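Local coordinates for probable outer membrane protein (Pseudomonas aeruginosa, PDB 3DWO) that probably transports long-chain fatty acids or other hydrophobic compounds across the outer membrane, as a FadL-type beta-barrel channel, at residues Thr332-Trp337 and Asp375-Phe380; Ile165-Ser170 and Leu282-Tyr287; Val173-Asp178 and Asp370-Asp375. All coordinates share one frame; numbering follows the deposited sequence.

Contact 1 of 3, residues Thr332-Trp337 and Asp375-Phe380. With C8E ((hydroxyethyloxy)tri(ethyloxy)octane), chain F; C8E ((hydroxyethyloxy)tri(ethyloxy)octane), chain E; C8E ((hydroxyethyloxy)tri(ethyloxy)octane), chain D; C8E ((hydroxyethyloxy)tri(ethyloxy)octane), chain K.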
loop_
_atom_site.group_PDB
_atom_site.type_symbol
_atom_site.label_atom_id
_atom_site.label_comp_id
_atom_site.label_asym_id
_atom_site.label_seq_id
_atom_site.Cartn_x
_atom_site.Cartn_y
_atom_site.Cartn_z
ATOM N N THR A 332 -4.376 14.577 -2.329
ATOM C CA THR A 332 -3.844 15.340 -1.200
ATOM C C THR A 332 -3.770 14.584 0.128
ATOM O O THR A 332 -4.346 15.008 1.127
ATOM C CB THR A 332 -4.667 16.627 -0.977
ATOM O OG1 THR A 332 -6.055 16.293 -0.870
ATOM C CG2 THR A 332 -4.483 17.587 -2.147
ATOM N N TYR A 333 -3.059 13.463 0.130
ATOM C CA TYR A 333 -2.882 12.661 1.337
ATOM C C TYR A 333 -2.209 13.490 2.426
ATOM O O TYR A 333 -1.462 14.420 2.133
ATOM C CB TYR A 333 -2.000 11.451 1.034
ATOM C CG TYR A 333 -2.727 10.239 0.503
ATOM C CD1 TYR A 333 -3.963 10.353 -0.140
ATOM C CD2 TYR A 333 -2.168 8.973 0.629
ATOM C CE1 TYR A 333 -4.622 9.224 -0.638
ATOM C CE2 TYR A 333 -2.810 7.845 0.135
ATOM C CZ TYR A 333 -4.035 7.973 -0.493
ATOM O OH TYR A 333 -4.669 6.837 -0.946
ATOM N N ARG A 334 -2.465 13.134 3.679
ATOM C CA ARG A 334 -1.871 13.830 4.816
ATOM C C ARG A 334 -0.760 12.973 5.420
ATOM O O ARG A 334 -0.784 11.743 5.314
ATOM C CB ARG A 334 -2.934 14.094 5.897
ATOM C CG ARG A 334 -3.585 12.825 6.430
ATOM C CD ARG A 334 -4.427 13.034 7.698
ATOM N NE ARG A 334 -4.949 11.755 8.198
ATOM C CZ ARG A 334 -5.630 11.601 9.334
ATOM N NH1 ARG A 334 -5.884 12.647 10.114
ATOM N NH2 ARG A 334 -6.055 10.396 9.695
ATOM N N ASN A 335 0.217 13.622 6.048
ATOM C CA ASN A 335 1.290 12.884 6.699
ATOM C C ASN A 335 0.623 12.073 7.797
ATOM O O ASN A 335 -0.446 12.446 8.285
ATOM C CB ASN A 335 2.327 13.830 7.291
ATOM C CG ASN A 335 3.142 14.522 6.228
ATOM O OD1 ASN A 335 3.299 14.004 5.120
ATOM N ND2 ASN A 335 3.682 15.688 6.559
ATOM N N THR A 336 1.254 10.982 8.210
ATOM C CA THR A 336 0.631 10.128 9.202
ATOM C C THR A 336 1.541 9.611 10.320
ATOM O O THR A 336 2.769 9.671 10.224
ATOM C CB THR A 336 -0.000 8.928 8.490
ATOM O OG1 THR A 336 -0.881 8.248 9.385
ATOM C CG2 THR A 336 1.079 7.972 8.028
ATOM N N TRP A 337 0.915 9.106 11.379
ATOM C CA TRP A 337 1.628 8.546 12.522
ATOM C C TRP A 337 1.110 7.141 12.771
ATOM O O TRP A 337 -0.055 6.845 12.516
ATOM C CB TRP A 337 1.394 9.367 13.801
ATOM C CG TRP A 337 2.194 10.631 13.910
ATOM C CD1 TRP A 337 1.774 11.898 13.622
ATOM C CD2 TRP A 337 3.560 10.747 14.326
ATOM N NE1 TRP A 337 2.793 12.797 13.831
ATOM C CE2 TRP A 337 3.901 12.116 14.263
ATOM C CE3 TRP A 337 4.530 9.826 14.744
ATOM C CZ2 TRP A 337 5.172 12.587 14.602
ATOM C CZ3 TRP A 337 5.792 10.292 15.079
ATOM C CH2 TRP A 337 6.103 11.663 15.006
ATOM N N ASP A 375 -9.677 3.464 2.933
ATOM C CA ASP A 375 -9.361 3.095 4.310
ATOM C C ASP A 375 -9.515 4.218 5.328
ATOM O O ASP A 375 -9.761 5.374 4.982
ATOM C CB ASP A 375 -7.956 2.465 4.407
ATOM C CG ASP A 375 -6.856 3.486 4.478
ATOM O OD1 ASP A 375 -6.930 4.489 3.738
ATOM O OD2 ASP A 375 -5.905 3.276 5.264
ATOM N N GLY A 376 -9.401 3.842 6.595
ATOM C CA GLY A 376 -9.520 4.790 7.683
ATOM C C GLY A 376 -8.517 4.383 8.736
ATOM O O GLY A 376 -7.758 3.425 8.533
ATOM N N ASP A 377 -8.491 5.103 9.851
ATOM C CA ASP A 377 -7.559 4.776 10.920
ATOM C C ASP A 377 -7.752 3.311 11.305
ATOM O O ASP A 377 -8.873 2.807 11.274
ATOM C CB ASP A 377 -7.808 5.681 12.130
ATOM C CG ASP A 377 -7.511 7.140 11.837
ATOM O OD1 ASP A 377 -6.789 7.414 10.854
ATOM O OD2 ASP A 377 -7.981 8.013 12.597
ATOM N N ARG A 378 -6.665 2.622 11.647
ATOM C CA ARG A 378 -6.767 1.215 12.031
ATOM C C ARG A 378 -6.196 0.945 13.412
ATOM O O ARG A 378 -5.300 1.647 13.884
ATOM C CB ARG A 378 -6.003 0.294 11.067
ATOM C CG ARG A 378 -6.236 0.482 9.581
ATOM C CD ARG A 378 -5.336 1.561 9.012
ATOM N NE ARG A 378 -5.309 1.514 7.554
ATOM C CZ ARG A 378 -4.664 0.588 6.851
ATOM N NH1 ARG A 378 -3.987 -0.367 7.472
ATOM N NH2 ARG A 378 -4.701 0.611 5.525
ATOM N N TYR A 379 -6.733 -0.083 14.057
ATOM C CA TYR A 379 -6.233 -0.528 15.345
ATOM C C TYR A 379 -5.710 -1.925 15.032
ATOM O O TYR A 379 -6.418 -2.731 14.427
ATOM C CB TYR A 379 -7.346 -0.629 16.391
ATOM C CG TYR A 379 -7.552 0.611 17.228
ATOM C CD1 TYR A 379 -6.470 1.375 17.665
ATOM C CD2 TYR A 379 -8.831 0.996 17.625
ATOM C CE1 TYR A 379 -6.658 2.492 18.473
ATOM C CE2 TYR A 379 -9.032 2.108 18.434
ATOM C CZ TYR A 379 -7.944 2.851 18.853
ATOM O OH TYR A 379 -8.151 3.956 19.646
ATOM N N PHE A 380 -4.473 -2.206 15.415
ATOM C CA PHE A 380 -3.888 -3.518 15.166
ATOM C C PHE A 380 -3.770 -4.294 16.475
ATOM O O PHE A 380 -3.304 -3.756 17.484
ATOM C CB PHE A 380 -2.427 -3.557 14.625
ATOM C CG PHE A 380 -2.267 -3.192 13.244
ATOM C CD1 PHE A 380 -1.506 -3.991 12.395
ATOM C CD2 PHE A 380 -2.762 -1.984 12.758
ATOM C CE1 PHE A 380 -1.241 -3.595 11.082
ATOM C CE2 PHE A 380 -2.502 -1.580 11.445
ATOM C CZ PHE A 380 -1.739 -2.388 10.606
HETATM C C2 C8E F . -11.579 -2.733 18.400
HETATM C C3 C8E F . -12.403 -1.531 18.532
HETATM C C4 C8E F . -13.000 -1.267 17.228
HETATM C C5 C8E F . -12.788 0.173 16.875
HETATM C C6 C8E F . -12.733 0.373 15.427
HETATM C C7 C8E F . -11.297 0.553 15.227
HETATM C C8 C8E F . -11.027 1.689 14.309
HETATM O O9 C8E F . -10.015 2.679 14.464
HETATM C C10 C8E F . -10.041 3.505 15.614
HETATM C C11 C8E F . -8.854 4.420 15.506
HETATM C C1 C8E E . -0.884 -8.110 -4.318
HETATM C C2 C8E E . -1.662 -7.228 -3.460
HETATM C C3 C8E E . -0.873 -6.497 -2.472
HETATM C C4 C8E E . -0.961 -7.223 -1.217
HETATM C C5 C8E E . -1.200 -6.257 -0.126
HETATM C C6 C8E E . -0.846 -6.852 1.143
HETATM C C7 C8E E . -1.392 -5.860 2.046
HETATM C C8 C8E E . -2.081 -6.566 3.134
HETATM O O9 C8E E . -2.386 -6.067 4.418
HETATM C C10 C8E E . -1.345 -5.647 5.275
HETATM C C11 C8E E . -2.045 -5.183 6.514
HETATM O O12 C8E E . -3.001 -4.148 6.210
HETATM C C13 C8E E . -3.970 -3.869 7.261
HETATM C C14 C8E E . -5.434 -3.369 7.053
HETATM O O15 C8E E . -6.504 -3.861 6.197
HETATM C C16 C8E E . -6.467 -3.220 4.905
HETATM C C17 C8E E . -7.298 -1.930 4.807
HETATM O O18 C8E E . -8.541 -1.848 4.082
HETATM C C19 C8E E . -8.347 -1.464 2.691
HETATM C C20 C8E E . -8.849 -0.103 2.087
HETATM O O21 C8E E . -7.889 0.925 1.827
HETATM C C1 C8E D . -7.765 7.278 -1.642
HETATM C C2 C8E D . -7.520 6.675 -2.947
HETATM C C3 C8E D . -6.167 6.831 -3.464
HETATM C C4 C8E D . -6.099 6.087 -4.710
HETATM C C5 C8E D . -4.676 5.791 -5.014
HETATM C C6 C8E D . -4.583 4.691 -5.956
HETATM C C7 C8E D . -3.258 4.938 -6.499
HETATM C C8 C8E D . -2.564 3.643 -6.697
HETATM O O9 C8E D . -1.899 3.201 -7.872
HETATM C C10 C8E D . -2.638 3.079 -9.071
HETATM C C11 C8E D . -1.661 2.609 -10.104
HETATM O O12 C8E D . -1.148 3.720 -10.858
HETATM C C13 C8E D . -1.536 3.769 -12.266
HETATM C C14 C8E D . -2.860 4.367 -12.839
HETATM O O15 C8E D . -3.107 5.332 -13.906
HETATM C C16 C8E D . -3.146 6.687 -13.414
HETATM C C17 C8E D . -4.544 7.181 -12.994
HETATM O O18 C8E D . -5.768 6.525 -13.385
HETATM C C19 C8E D . -6.323 7.031 -14.628
HETATM C C20 C8E D . -7.783 7.606 -14.748
HETATM O O21 C8E D . -8.846 6.731 -15.157
HETATM C C1 C8E K . -2.206 11.404 17.095
HETATM C C2 C8E K . -0.841 11.030 17.444
HETATM C C3 C8E K . 0.062 12.159 17.667
HETATM C C4 C8E K . 1.405 11.696 17.367
HETATM C C5 C8E K . 2.323 12.112 18.457
HETATM C C6 C8E K . 3.157 10.994 18.862
HETATM C C7 C8E K . 4.462 11.630 18.840
HETATM C C8 C8E K . 5.491 10.614 19.123
HETATM O O HOH W 1 -6.976 10.429 12.335
#

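Contact 2 of 3, residues Ile165-Ser170 and Leu282-Tyr287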
loop_
_atom_site.group_PDB
_atom_site.type_symbol
_atom_site.label_atom_id
_atom_site.label_comp_id
_atom_site.label_asym_id
_atom_site.label_seq_id
_atom_site.Cartn_x
_atom_site.Cartn_y
_atom_site.Cartn_z
ATOM N N ILE A 165 17.919 0.243 -1.792
ATOM C CA ILE A 165 16.881 -0.703 -2.153
ATOM C C ILE A 165 16.571 -0.561 -3.632
ATOM O O ILE A 165 16.378 0.551 -4.125
ATOM C CB ILE A 165 15.591 -0.465 -1.325
ATOM C CG1 ILE A 165 14.438 -1.293 -1.897
ATOM C CG2 ILE A 165 15.252 1.016 -1.299
ATOM C CD1 ILE A 165 13.145 -1.172 -1.108
ATOM N N ILE A 166 16.574 -1.678 -4.352
ATOM C CA ILE A 166 16.240 -1.641 -5.771
ATOM C C ILE A 166 14.802 -2.105 -5.791
ATOM O O ILE A 166 14.489 -3.264 -5.494
ATOM C CB ILE A 166 17.116 -2.573 -6.617
ATOM C CG1 ILE A 166 18.588 -2.197 -6.443
ATOM C CG2 ILE A 166 16.746 -2.423 -8.083
ATOM C CD1 ILE A 166 18.908 -0.748 -6.821
ATOM N N GLN A 167 13.933 -1.174 -6.143
ATOM C CA GLN A 167 12.506 -1.395 -6.131
ATOM C C GLN A 167 11.812 -1.569 -7.483
ATOM O O GLN A 167 12.132 -0.907 -8.468
ATOM C CB GLN A 167 11.898 -0.229 -5.339
ATOM C CG GLN A 167 10.430 -0.074 -5.434
ATOM C CD GLN A 167 9.994 0.445 -6.767
ATOM O OE1 GLN A 167 8.987 -0.001 -7.296
ATOM N NE2 GLN A 167 10.739 1.401 -7.322
ATOM N N ARG A 168 10.844 -2.473 -7.510
ATOM C CA ARG A 168 10.060 -2.724 -8.707
ATOM C C ARG A 168 8.580 -2.596 -8.347
ATOM O O ARG A 168 8.076 -3.311 -7.486
ATOM C CB ARG A 168 10.349 -4.121 -9.256
ATOM C CG ARG A 168 9.352 -4.588 -10.305
ATOM C CD ARG A 168 9.413 -3.759 -11.568
ATOM N NE ARG A 168 8.322 -4.094 -12.479
ATOM C CZ ARG A 168 8.046 -5.327 -12.896
ATOM N NH1 ARG A 168 8.785 -6.349 -12.483
ATOM N NH2 ARG A 168 7.024 -5.542 -13.718
ATOM N N THR A 169 7.894 -1.667 -9.002
ATOM C CA THR A 169 6.473 -1.449 -8.754
ATOM C C THR A 169 5.643 -1.727 -9.994
ATOM O O THR A 169 6.004 -1.314 -11.089
ATOM C CB THR A 169 6.176 0.017 -8.357
ATOM O OG1 THR A 169 6.788 0.318 -7.101
ATOM C CG2 THR A 169 4.674 0.238 -8.243
ATOM N N SER A 170 4.530 -2.426 -9.817
ATOM C CA SER A 170 3.624 -2.688 -10.927
ATOM C C SER A 170 2.293 -2.122 -10.462
ATOM O O SER A 170 1.938 -2.249 -9.293
ATOM C CB SER A 170 3.487 -4.185 -11.199
ATOM O OG SER A 170 2.660 -4.790 -10.231
ATOM N N LEU A 282 4.218 7.724 -8.955
ATOM C CA LEU A 282 3.675 7.103 -7.753
ATOM C C LEU A 282 4.872 6.889 -6.826
ATOM O O LEU A 282 5.268 5.758 -6.540
ATOM C CB LEU A 282 3.001 5.771 -8.099
ATOM C CG LEU A 282 1.966 5.151 -7.144
ATOM C CD1 LEU A 282 2.614 4.806 -5.824
ATOM C CD2 LEU A 282 0.820 6.113 -6.916
ATOM N N ASP A 283 5.462 7.994 -6.378
ATOM C CA ASP A 283 6.623 7.933 -5.496
ATOM C C ASP A 283 6.307 7.222 -4.187
ATOM O O ASP A 283 5.247 7.435 -3.592
ATOM C CB ASP A 283 7.141 9.340 -5.175
ATOM C CG ASP A 283 7.636 10.087 -6.405
ATOM O OD1 ASP A 283 7.893 9.451 -7.454
ATOM O OD2 ASP A 283 7.784 11.325 -6.311
ATOM N N ILE A 284 7.225 6.373 -3.744
ATOM C CA ILE A 284 7.044 5.672 -2.484
ATOM C C ILE A 284 7.398 6.704 -1.416
ATOM O O ILE A 284 8.527 7.188 -1.357
ATOM C CB ILE A 284 7.978 4.454 -2.393
ATOM C CG1 ILE A 284 7.729 3.537 -3.594
ATOM C CG2 ILE A 284 7.724 3.688 -1.096
ATOM C CD1 ILE A 284 8.616 2.308 -3.635
ATOM N N PRO A 285 6.432 7.057 -0.559
ATOM C CA PRO A 285 6.642 8.047 0.500
ATOM C C PRO A 285 7.778 7.788 1.482
ATOM O O PRO A 285 8.076 6.650 1.834
ATOM C CB PRO A 285 5.279 8.111 1.188
ATOM C CG PRO A 285 4.748 6.733 0.997
ATOM C CD PRO A 285 5.106 6.428 -0.429
ATOM N N ALA A 286 8.410 8.875 1.911
ATOM C CA ALA A 286 9.497 8.819 2.873
ATOM C C ALA A 286 8.868 8.616 4.240
ATOM O O ALA A 286 7.716 8.984 4.458
ATOM C CB ALA A 286 10.281 10.131 2.858
ATOM N N TYR A 287 9.613 8.010 5.155
ATOM C CA TYR A 287 9.108 7.821 6.499
ATOM C C TYR A 287 10.252 7.649 7.480
ATOM O O TYR A 287 11.354 7.260 7.101
ATOM C CB TYR A 287 8.159 6.618 6.577
ATOM C CG TYR A 287 8.773 5.281 6.236
ATOM C CD1 TYR A 287 8.819 4.829 4.918
ATOM C CD2 TYR A 287 9.260 4.445 7.240
ATOM C CE1 TYR A 287 9.326 3.573 4.607
ATOM C CE2 TYR A 287 9.773 3.189 6.943
ATOM C CZ TYR A 287 9.799 2.755 5.623
ATOM O OH TYR A 287 10.277 1.498 5.323
#

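Contact 3 of 3, residues Val173-Asp178 and Asp370-Asp375. With C8E ((hydroxyethyloxy)tri(ethyloxy)octane), chain D; C8E ((hydroxyethyloxy)tri(ethyloxy)octane), chain E.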
loop_
_atom_site.group_PDB
_atom_site.type_symbol
_atom_site.label_atom_id
_atom_site.label_comp_id
_atom_site.label_asym_id
_atom_site.label_seq_id
_atom_site.Cartn_x
_atom_site.Cartn_y
_atom_site.Cartn_z
ATOM N N VAL A 173 -5.013 0.083 -12.991
ATOM C CA VAL A 173 -6.228 0.805 -12.652
ATOM C C VAL A 173 -7.215 0.719 -13.810
ATOM O O VAL A 173 -6.848 0.932 -14.969
ATOM C CB VAL A 173 -5.943 2.312 -12.359
ATOM C CG1 VAL A 173 -7.173 3.153 -12.678
ATOM C CG2 VAL A 173 -5.584 2.506 -10.885
ATOM N N SER A 174 -8.459 0.378 -13.500
ATOM C CA SER A 174 -9.491 0.324 -14.524
ATOM C C SER A 174 -10.626 1.166 -13.957
ATOM O O SER A 174 -10.795 1.254 -12.742
ATOM C CB SER A 174 -9.948 -1.115 -14.811
ATOM O OG SER A 174 -10.671 -1.664 -13.729
ATOM N N GLN A 175 -11.398 1.790 -14.834
ATOM C CA GLN A 175 -12.471 2.659 -14.392
ATOM C C GLN A 175 -13.350 2.909 -15.606
ATOM O O GLN A 175 -12.859 2.941 -16.735
ATOM C CB GLN A 175 -11.845 3.968 -13.877
ATOM C CG GLN A 175 -12.783 5.114 -13.566
ATOM C CD GLN A 175 -12.027 6.301 -12.987
ATOM O OE1 GLN A 175 -10.797 6.316 -12.985
ATOM N NE2 GLN A 175 -12.753 7.299 -12.499
ATOM N N ASN A 176 -14.649 3.052 -15.379
ATOM C CA ASN A 176 -15.564 3.300 -16.478
ATOM C C ASN A 176 -15.503 4.760 -16.890
ATOM O O ASN A 176 -15.370 5.644 -16.038
ATOM C CB ASN A 176 -16.996 2.982 -16.073
ATOM C CG ASN A 176 -17.981 3.244 -17.197
ATOM O OD1 ASN A 176 -17.929 2.588 -18.238
ATOM N ND2 ASN A 176 -18.878 4.213 -16.997
ATOM N N LEU A 177 -15.598 5.006 -18.195
ATOM C CA LEU A 177 -15.606 6.362 -18.723
ATOM C C LEU A 177 -16.915 6.512 -19.480
ATOM O O LEU A 177 -17.319 5.623 -20.234
ATOM C CB LEU A 177 -14.459 6.610 -19.703
ATOM C CG LEU A 177 -12.999 6.402 -19.310
ATOM C CD1 LEU A 177 -12.133 6.950 -20.448
ATOM C CD2 LEU A 177 -12.666 7.111 -17.995
ATOM N N ASP A 178 -17.564 7.651 -19.281
ATOM C CA ASP A 178 -18.830 7.971 -19.926
ATOM C C ASP A 178 -18.595 9.242 -20.768
ATOM O O ASP A 178 -18.774 10.361 -20.271
ATOM C CB ASP A 178 -19.870 8.237 -18.832
ATOM C CG ASP A 178 -21.245 8.474 -19.378
ATOM O OD1 ASP A 178 -21.364 8.820 -20.569
ATOM O OD2 ASP A 178 -22.212 8.328 -18.601
ATOM N N ASP A 370 -11.756 7.671 -2.217
ATOM C CA ASP A 370 -12.590 7.024 -3.217
ATOM C C ASP A 370 -12.566 5.506 -3.032
ATOM O O ASP A 370 -11.921 5.003 -2.121
ATOM C CB ASP A 370 -12.132 7.423 -4.624
ATOM C CG ASP A 370 -10.733 6.951 -4.938
ATOM O OD1 ASP A 370 -10.184 6.160 -4.142
ATOM O OD2 ASP A 370 -10.189 7.361 -5.991
ATOM N N PRO A 371 -13.273 4.760 -3.895
ATOM C CA PRO A 371 -13.324 3.292 -3.795
ATOM C C PRO A 371 -12.022 2.518 -4.007
ATOM O O PRO A 371 -11.927 1.361 -3.600
ATOM C CB PRO A 371 -14.386 2.915 -4.832
ATOM C CG PRO A 371 -15.250 4.161 -4.900
ATOM C CD PRO A 371 -14.213 5.238 -4.921
ATOM N N ARG A 372 -11.030 3.137 -4.645
ATOM C CA ARG A 372 -9.752 2.456 -4.887
ATOM C C ARG A 372 -9.053 2.084 -3.580
ATOM O O ARG A 372 -8.633 0.940 -3.391
ATOM C CB ARG A 372 -8.803 3.340 -5.705
ATOM C CG ARG A 372 -9.344 3.758 -7.041
ATOM C CD ARG A 372 -8.239 4.237 -7.981
ATOM N NE ARG A 372 -8.757 4.286 -9.345
ATOM C CZ ARG A 372 -9.189 5.383 -9.953
ATOM N NH1 ARG A 372 -9.157 6.559 -9.339
ATOM N NH2 ARG A 372 -9.696 5.287 -11.173
ATOM N N ILE A 373 -8.928 3.071 -2.695
ATOM C CA ILE A 373 -8.278 2.906 -1.393
ATOM C C ILE A 373 -9.196 3.559 -0.353
ATOM O O ILE A 373 -8.938 4.671 0.104
ATOM C CB ILE A 373 -6.918 3.643 -1.339
ATOM C CG1 ILE A 373 -6.067 3.306 -2.570
ATOM C CG2 ILE A 373 -6.180 3.261 -0.065
ATOM C CD1 ILE A 373 -5.573 1.873 -2.619
ATOM N N PRO A 374 -10.283 2.878 0.024
ATOM C CA PRO A 374 -11.208 3.444 1.009
ATOM C C PRO A 374 -10.856 3.083 2.449
ATOM O O PRO A 374 -11.663 2.459 3.133
ATOM C CB PRO A 374 -12.536 2.836 0.595
ATOM C CG PRO A 374 -12.115 1.410 0.246
ATOM C CD PRO A 374 -10.826 1.632 -0.559
ATOM N N ASP A 375 -9.677 3.464 2.933
ATOM C CA ASP A 375 -9.361 3.095 4.310
ATOM C C ASP A 375 -9.515 4.218 5.328
ATOM O O ASP A 375 -9.761 5.374 4.982
ATOM C CB ASP A 375 -7.956 2.465 4.407
ATOM C CG ASP A 375 -6.856 3.486 4.478
ATOM O OD1 ASP A 375 -6.930 4.489 3.738
ATOM O OD2 ASP A 375 -5.905 3.276 5.264
HETATM C C1 C8E D . -7.765 7.278 -1.642
HETATM C C2 C8E D . -7.520 6.675 -2.947
HETATM C C3 C8E D . -6.167 6.831 -3.464
HETATM C C4 C8E D . -6.099 6.087 -4.710
HETATM C C5 C8E D . -4.676 5.791 -5.014
HETATM C C6 C8E D . -4.583 4.691 -5.956
HETATM C C7 C8E D . -3.258 4.938 -6.499
HETATM C C8 C8E D . -2.564 3.643 -6.697
HETATM O O9 C8E D . -1.899 3.201 -7.872
HETATM C C10 C8E D . -2.638 3.079 -9.071
HETATM C C11 C8E D . -1.661 2.609 -10.104
HETATM O O12 C8E D . -1.148 3.720 -10.858
HETATM C C13 C8E D . -1.536 3.769 -12.266
HETATM C C14 C8E D . -2.860 4.367 -12.839
HETATM O O15 C8E D . -3.107 5.332 -13.906
HETATM C C16 C8E D . -3.146 6.687 -13.414
HETATM C C17 C8E D . -4.544 7.181 -12.994
HETATM O O18 C8E D . -5.768 6.525 -13.385
HETATM C C19 C8E D . -6.323 7.031 -14.628
HETATM C C20 C8E D . -7.783 7.606 -14.748
HETATM O O21 C8E D . -8.846 6.731 -15.157
HETATM C C1 C8E E . -0.884 -8.110 -4.318
HETATM C C2 C8E E . -1.662 -7.228 -3.460
HETATM C C3 C8E E . -0.873 -6.497 -2.472
HETATM C C4 C8E E . -0.961 -7.223 -1.217
HETATM C C5 C8E E . -1.200 -6.257 -0.126
HETATM C C6 C8E E . -0.846 -6.852 1.143
HETATM C C7 C8E E . -1.392 -5.860 2.046
HETATM C C8 C8E E . -2.081 -6.566 3.134
HETATM O O9 C8E E . -2.386 -6.067 4.418
HETATM C C10 C8E E . -1.345 -5.647 5.275
HETATM C C11 C8E E . -2.045 -5.183 6.514
HETATM O O12 C8E E . -3.001 -4.148 6.210
HETATM C C13 C8E E . -3.970 -3.869 7.261
HETATM C C14 C8E E . -5.434 -3.369 7.053
HETATM O O15 C8E E . -6.504 -3.861 6.197
HETATM C C16 C8E E . -6.467 -3.220 4.905
HETATM C C17 C8E E . -7.298 -1.930 4.807
HETATM O O18 C8E E . -8.541 -1.848 4.082
HETATM C C19 C8E E . -8.347 -1.464 2.691
HETATM C C20 C8E E . -8.849 -0.103 2.087
HETATM O O21 C8E E . -7.889 0.925 1.827
HETATM O O HOH W 2 -9.504 1.846 -10.167
#

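Contact 1 of 3, residues Thr332-Trp337 and Asp375-Phe380
Arg334 sets its CG between the backbone N and the carbonyl carbon (chi1 59°) and then runs extended out to NE, a course that carries the guanidinium to Asp377, whose CG lies anti to the carbonyl carbon (chi1 -65°). The two side chains meet at about a right angle, yet their flat ends are nearly coplanar, 8° apart: Asp377 OD1 lies at the guanidinium edge, 3.3 Å from Arg334 NH2, a rather long salt bridge. A water completes the edge, accepting from Arg334 NH2 at 2.8 Å and donating to Asp377 OD2 at 2.6 Å. In this FadL-type barrel, strand 351-360 separates strands 336-346 and 378-388, and the bridge crosses just beyond the end of that middle strand, at Thr362, which holds both partners, its O taking Arg334 NE and its N-H going to Asp377 OD1. On the second segment Arg378, bent at chi2, grips Asp375 OD2 side-on, with NE at 3.0 Å from that oxygen and NH2 at 2.9 Å from it. C17 of the chain E detergent lies over one face of the Arg378 guanidinium, while its C14 comes to 3.4 Å from Arg378 NH1.

Contact 2 of 3, residues Ile165-Ser170 and Leu282-Tyr287
Strand residues Ile165-Ser170 and the irregular segment Leu282-Tyr287 keep their backbones well apart, the closest CA pair being Thr169 and Leu282 at 9.1 Å, so Gln167, Thr169 and Ile284 must bridge the gap with side chains. The fold is the beta-barrel of the FadL family. Segment 282-287 interrupts the run of strands 275-281 and 287-295 along strand 226-248, and strands 201-220 and 226-248 separate it from strand 158-177 around the wall, which, with all three touching residues buried, is consistent with a contact made on the inner side of the barrel wall. The direction of the CB atoms agrees with this: those of Gln167 and Thr169 point toward the loop, whereas that of Arg168 points away and its side chain is exposed.

Ile284 does the reaching. With chi2 at 179° its chain is stretched, and CD1 is presented to the opposing Gln167 side chain, which approaches from the other direction. In Gln167, CG anti to the backbone N (chi1 167°) carries the CG methylene out to the methyl, and the bend at chi2 (-73°) folds the amide carbon CD beside it: Ile284 CD1 sits 3.5 Å from Gln167 CG and 3.9 Å from Gln167 CD. This is van der Waals packing, with no hydrogen bond between the segments. The placement of the Gln167 amide end is doubtful, because its oxygen clashes with the Thr169 hydroxyl in the model. Met4, near the chain's N-terminus, Ile236 and Thr143 also touch Ile284. Thr169 OG1 is hydrogen-bonded to Thr143 OG1, and Ile284 CD1 approaches that same Thr169 oxygen only to 4.4 Å.

Contact 3 of 3, residues Val173-Asp178 and Asp370-Asp375
An extended strand end, Val173-Leu177, faces the irregular segment Asp370-Asp375, with the nearest CA atoms, those of Val173 and Arg372, 8.7 Å apart. Just after Arg372 the chain makes an inverse gamma turn centred on Pro374, closed by a weak bond from Asp375 N to Ile373 O, 3.2 Å.

Arg372 crosses the gap, its chain extended from CG to NE, and meets Gln175 at about a right angle. Gln175 is likewise stretched out, CG anti to the backbone N (chi1 171°) and the chain straight beyond it, which lets OE1 reach the edge of the guanidinium, near its plane; the amide itself is rotated 66° from that plane. The hydrogen bond from Arg372 NH2 to Gln175 OE1 is modelled at 2.4 Å, so short that its exact length is doubtful. Elsewhere on the group, a water accepts from Arg372 NE at 2.7 Å and donates to Ser174 O at 2.9 Å, tying the guanidinium to the strand backbone as well. Arg372 NH1 is engaged by Asp370 OD2 in a long salt bridge and by Tyr331 OH, so every guanidinium nitrogen has a partner. Gln175 NE2 bonds to Asp134 O, which helps fix the flip of the amide and leaves OE1 to accept.

Val173 supplies the nonpolar side: its CG1 lies 3.6 Å from Arg372 NH2, while its CG2 touches C10 of the chain D detergent at 3.5 Å. The terminal O21 of that molecule donates to Gln175 OE1 at 2.9 Å, and its octyl end runs along Ile373 and Arg372 CB. A long amphiphile lying among buried side chains of strand and loop is consistent with the hydrophobic substrate passage inside a FadL-family beta-barrel.

How the contacts relate
Contacts 1 and 3 are the closely coupled pair: they share Asp375, and Tyr333 OH packs at 3.9 Å from Ile373 CB, although their centres are about 19 Å apart. Both border the detergent molecules of chains D and E, which may mark part of the path for hydrophobic compounds. Contact 2 joins contact 3 through strand 158-177, where segments 165-170 and 173-178 are only two residues apart; the centres nonetheless lie about 21 Å from each other. Between contacts 1 and 2 the nearest atoms are about 7 Å apart, and Phe314 touches both, meeting Tyr333 edge-to-face and packing on Leu282. Contact 2 is also near detergent, about 7 Å from the Thr169 side chain.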